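PDB 4UB9: molinate hydrolase from Gulosibacter molinativorax, which hydrolyses the thiocarbamate herbicide molinate and is a zinc-binding member of the amidohydrolase family. Local coordinates for the interface of chains A and B. Coordinates in Å, arbitrary orientation; residue numbers count along the deposited sequence, not the author numbering. Chains: chain A/B, Molinate hydrolase.

Contact 1: the interface of chains A and B. Residues chain A 380, 383-384, 488; chain B 197-199, 203.
A:Asp384 caps the start of a helix in the other subunit, its carboxylate facing the first backbone N-H groups of helix 198-209 of chain B. A:Asp384 OD2 accepts from B:Arg198 N at 2.8 Å, met on the syn side and somewhat out of the carboxylate plane. A:Asp384 OD1 takes B:Thr199 N through its syn lone pair at 2.8 Å and also the hydroxyl B:Thr199 OG1 at 2.5 Å, the latter nearly along the C-O axis. Three bonds thus fix the rotation of the carboxylate, and the positive end of the helix dipole would favour its negative charge. The threonine can give backbone and side chain to one oxygen because OG1 lies beside its own backbone N (chi1 -59°).

The charged element is an end-on pair: B:Arg203 presents NH1 and NH2 to the two carboxylate oxygens of A:Asp380. B:Arg203 NH1 to A:Asp380 OD1 and B:Arg203 NH2 to A:Asp380 OD2 both measure 2.9 Å, and the bonds are fairly straight. The side chains cross at about a right angle, and the two flat groups are turned 33° apart. A bend at chi3 (74°) turns the guanidinium across the aspartate. In the second shell, the phenol A:Tyr488 OH donates to A:Asp380 OD1 at 2.6 Å from the anti side, which would steady the carboxylate for the arginine.

Looser van der Waals contacts fill in between. The methyl B:Thr199 CG2 lies 3.8 Å from A:Glu383 CG and also packs near the tyrosine hydroxyl, while B:Ser197 OG rests 3.5 Å from A:Asp380 CB. The chain of B:Arg198 passes A:Asp384, its guanidinium placing one face over OD1 at a distance too long for a bond.

Chain A contributes the short helix 379-383, the residue just after it and a loop residue near the C-terminus; chain B contributes the loop residue B:Ser197 and the first turns of helix 198-209. The patch belongs to a two-fold symmetric interface, so its twin recurs with the chains exchanged.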
loop_
_atom_site.group_PDB
_atom_site.type_symbol
_atom_site.label_atom_id
_atom_site.label_comp_id
_atom_site.label_asym_id
_atom_site.label_seq_id
_atom_site.Cartn_x
_atom_site.Cartn_y
_atom_site.Cartn_z
ATOM N N ASP A 380 -2.093 10.809 21.953
ATOM C CA ASP A 380 -3.011 10.241 20.937
ATOM C C ASP A 380 -2.632 8.821 20.555
ATOM O O ASP A 380 -3.499 7.985 20.267
ATOM C CB ASP A 380 -3.105 11.085 19.660
ATOM C CG ASP A 380 -4.010 12.264 19.796
ATOM O OD1 ASP A 380 -4.960 12.241 20.608
ATOM O OD2 ASP A 380 -3.794 13.228 19.044
ATOM N N GLU A 383 -3.285 6.521 23.588
ATOM C CA GLU A 383 -4.725 6.387 23.669
ATOM C C GLU A 383 -5.250 5.240 22.772
ATOM O O GLU A 383 -6.278 4.684 23.034
ATOM C CB GLU A 383 -5.371 7.730 23.283
ATOM C CG GLU A 383 -6.842 7.836 23.595
ATOM C CD GLU A 383 -7.121 7.813 25.110
ATOM O OE1 GLU A 383 -6.315 8.348 25.903
ATOM O OE2 GLU A 383 -8.124 7.181 25.504
ATOM N N ASP A 384 -4.545 4.932 21.689
ATOM C CA ASP A 384 -4.923 3.817 20.802
ATOM C C ASP A 384 -4.707 2.451 21.418
ATOM O O ASP A 384 -5.228 1.466 20.913
ATOM C CB ASP A 384 -4.079 3.794 19.504
ATOM C CG ASP A 384 -4.470 4.871 18.479
ATOM O OD1 ASP A 384 -5.315 5.751 18.753
ATOM O OD2 ASP A 384 -3.883 4.822 17.367
ATOM N N TYR A 488 -3.121 17.232 27.570
ATOM C CA TYR A 488 -4.219 16.392 27.143
ATOM C C TYR A 488 -5.425 16.590 28.045
ATOM O O TYR A 488 -5.278 16.710 29.243
ATOM C CB TYR A 488 -3.797 14.931 27.199
ATOM C CG TYR A 488 -4.359 14.058 26.101
ATOM C CD1 TYR A 488 -4.076 14.337 24.753
ATOM C CD2 TYR A 488 -5.142 12.950 26.389
ATOM C CE1 TYR A 488 -4.578 13.549 23.736
ATOM C CE2 TYR A 488 -5.649 12.159 25.377
ATOM C CZ TYR A 488 -5.357 12.462 24.048
ATOM O OH TYR A 488 -5.807 11.666 23.018
ATOM N N SER B 197 -2.416 7.988 14.275
ATOM C CA SER B 197 -3.153 7.385 15.369
ATOM C C SER B 197 -4.608 7.332 15.045
ATOM O O SER B 197 -5.163 8.214 14.383
ATOM C CB SER B 197 -2.986 8.151 16.673
ATOM O OG SER B 197 -3.488 9.460 16.577
ATOM N N ARG B 198 -5.230 6.243 15.433
ATOM C CA ARG B 198 -6.680 6.079 15.241
ATOM C C ARG B 198 -7.407 7.148 16.070
ATOM O O ARG B 198 -8.378 7.734 15.634
ATOM C CB ARG B 198 -7.093 4.674 15.663
ATOM C CG ARG B 198 -8.570 4.377 15.552
ATOM C CD ARG B 198 -8.845 2.936 15.944
ATOM N NE ARG B 198 -8.253 2.490 17.227
ATOM C CZ ARG B 198 -8.524 2.957 18.443
ATOM N NH1 ARG B 198 -9.390 3.953 18.636
ATOM N NH2 ARG B 198 -7.904 2.416 19.482
ATOM N N THR B 199 -6.890 7.439 17.251
ATOM C CA THR B 199 -7.550 8.430 18.121
ATOM C C THR B 199 -7.649 9.789 17.400
ATOM O O THR B 199 -8.665 10.447 17.447
ATOM C CB THR B 199 -6.759 8.598 19.416
ATOM O OG1 THR B 199 -6.688 7.332 20.082
ATOM C CG2 THR B 199 -7.412 9.623 20.326
ATOM N N ARG B 203 -10.953 11.743 16.025
ATOM C CA ARG B 203 -11.304 13.055 16.534
ATOM C C ARG B 203 -11.534 14.048 15.360
ATOM O O ARG B 203 -12.416 14.879 15.401
ATOM C CB ARG B 203 -10.245 13.543 17.505
ATOM C CG ARG B 203 -10.536 14.920 18.087
ATOM C CD ARG B 203 -9.648 15.234 19.263
ATOM N NE ARG B 203 -8.244 15.564 18.942
ATOM C CZ ARG B 203 -7.187 14.788 19.200
ATOM N NH1 ARG B 203 -7.337 13.573 19.731
ATOM N NH2 ARG B 203 -5.967 15.206 18.912
#

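Contact 2: the interface of chains A and B. Residues chain A 113, 117, 380, 490; chain B 197, 200, 203.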
loop_
_atom_site.group_PDB
_atom_site.type_symbol
_atom_site.label_atom_id
_atom_site.label_comp_id
_atom_site.label_asym_id
_atom_site.label_seq_id
_atom_site.Cartn_x
_atom_site.Cartn_y
_atom_site.Cartn_z
ATOM N N GLU A 113 2.127 13.375 12.578
ATOM C CA GLU A 113 1.303 14.214 13.453
ATOM C C GLU A 113 2.124 14.794 14.578
ATOM O O GLU A 113 2.054 15.989 14.869
ATOM C CB GLU A 113 0.071 13.481 14.003
ATOM C CG GLU A 113 0.367 12.240 14.835
ATOM C CD GLU A 113 -0.815 11.279 14.909
ATOM O OE1 GLU A 113 -1.653 11.405 15.847
ATOM O OE2 GLU A 113 -0.878 10.345 14.069
ATOM N N ARG A 117 3.026 18.722 14.733
ATOM C CA ARG A 117 2.384 19.411 15.834
ATOM C C ARG A 117 3.378 20.228 16.610
ATOM O O ARG A 117 3.057 21.281 17.111
ATOM C CB ARG A 117 1.677 18.413 16.758
ATOM C CG ARG A 117 0.731 19.058 17.783
ATOM C CD ARG A 117 0.167 18.006 18.741
ATOM N NE ARG A 117 -0.644 16.991 18.100
ATOM C CZ ARG A 117 -1.920 17.161 17.757
ATOM N NH1 ARG A 117 -2.533 18.306 17.988
ATOM N NH2 ARG A 117 -2.587 16.171 17.148
ATOM N N ASP A 380 -2.093 10.809 21.953
ATOM C CA ASP A 380 -3.011 10.241 20.937
ATOM C C ASP A 380 -2.632 8.821 20.555
ATOM O O ASP A 380 -3.499 7.985 20.267
ATOM C CB ASP A 380 -3.105 11.085 19.660
ATOM C CG ASP A 380 -4.010 12.264 19.796
ATOM O OD1 ASP A 380 -4.960 12.241 20.608
ATOM O OD2 ASP A 380 -3.794 13.228 19.044
ATOM N N ARG A 490 -6.901 17.461 23.958
ATOM C CA ARG A 490 -6.536 18.516 23.020
ATOM C C ARG A 490 -7.763 19.218 22.505
ATOM O O ARG A 490 -8.570 18.628 21.820
ATOM C CB ARG A 490 -5.710 17.919 21.866
ATOM C CG ARG A 490 -4.236 17.717 22.252
ATOM C CD ARG A 490 -3.514 16.719 21.346
ATOM N NE ARG A 490 -2.116 16.516 21.753
ATOM C CZ ARG A 490 -1.323 15.553 21.294
ATOM N NH1 ARG A 490 -1.756 14.668 20.389
ATOM N NH2 ARG A 490 -0.086 15.460 21.748
ATOM N N SER B 197 -2.416 7.988 14.275
ATOM C CA SER B 197 -3.153 7.385 15.369
ATOM C C SER B 197 -4.608 7.332 15.045
ATOM O O SER B 197 -5.163 8.214 14.383
ATOM C CB SER B 197 -2.986 8.151 16.673
ATOM O OG SER B 197 -3.488 9.460 16.577
ATOM N N PHE B 200 -6.549 10.209 16.775
ATOM C CA PHE B 200 -6.488 11.518 16.128
ATOM C C PHE B 200 -7.342 11.504 14.924
ATOM O O PHE B 200 -8.109 12.419 14.686
ATOM C CB PHE B 200 -5.066 11.911 15.733
ATOM C CG PHE B 200 -4.967 13.274 15.066
ATOM C CD1 PHE B 200 -5.505 14.394 15.651
ATOM C CD2 PHE B 200 -4.324 13.415 13.870
ATOM C CE1 PHE B 200 -5.402 15.633 15.040
ATOM C CE2 PHE B 200 -4.206 14.641 13.259
ATOM C CZ PHE B 200 -4.734 15.756 13.844
ATOM N N ARG B 203 -10.953 11.743 16.025
ATOM C CA ARG B 203 -11.304 13.055 16.534
ATOM C C ARG B 203 -11.534 14.048 15.360
ATOM O O ARG B 203 -12.416 14.879 15.401
ATOM C CB ARG B 203 -10.245 13.543 17.505
ATOM C CG ARG B 203 -10.536 14.920 18.087
ATOM C CD ARG B 203 -9.648 15.234 19.263
ATOM N NE ARG B 203 -8.244 15.564 18.942
ATOM C CZ ARG B 203 -7.187 14.788 19.200
ATOM N NH1 ARG B 203 -7.337 13.573 19.731
ATOM N NH2 ARG B 203 -5.967 15.206 18.912
#
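A:Glu113 reaches from helix 111-118 to B:Ser197, the N-cap residue of helix 198-209 in this amidohydrolase-family protein. The carboxylate spans the serine, each oxygen taking a different donor through its syn lone pair: A:Glu113 OE1 accepts from the hydroxyl B:Ser197 OG at 2.8 Å, and A:Glu113 OE2 from B:Ser197 N at the same length. With OG set between its backbone N and carbonyl carbon (chi1 62°), the hydroxyl oxygen B:Ser197 OG can also receive B:Phe200 N at 3.2 Å, the classical N-cap bond within the subunit. One side-chain oxygen therefore closes its own helix while donating to the neighbour.

The glutamate runs past B:Phe200 in the opposite direction, with A:Glu113 OE1 lying 3.5 Å from B:Phe200 CB. Over the face of that ring comes A:Arg117, whose NH2 stands 3.9 Å from the ring centroid, displaced toward the rim, in a cation-pi contact. The guanidinium does not lie flat on the ring: the planes are 83° apart, and the arginine points an edge at the aromatic face.

A:Arg490 lies over one face of the A:Arg117 guanidinium, with its NH1 offset toward the rim. The same A:Arg490 NH1 donates to A:Asp380 OD2 at 2.8 Å, approaching from above the carboxylate plane, 74° out of it, whereas B:Arg203 NH2 occupies the syn position of that oxygen. A:Arg117 NH2 adds a longer salt bridge to A:Asp380 OD2, at 3.7 Å. The aspartate's negative charge would offset the gathering of arginines around it. The extended A:Arg490 chain crosses B:Arg203 at about a right angle, bringing A:Arg490 CD within 3.8 Å of B:Arg203 NH2.

Contact 1 and contact 2 are adjoining parts of one surface, the centres of their C-alpha atoms about 5 Å apart. They share A:Asp380, B:Ser197 and B:Arg203, and the start of helix 198-209 of chain B serves both. On chain A, helix 379-383 also serves both; contact 1 adds the residue after it and contact 2 adds helix 111-118, while each draws on the C-terminal segment. Segments distant in sequence thus converge on one polar centre. Two-fold symmetry doubles the arrangement, which may contribute to subunit association in the four-copy deposited assembly, though the structure alone does not show that this dimer forms in solution.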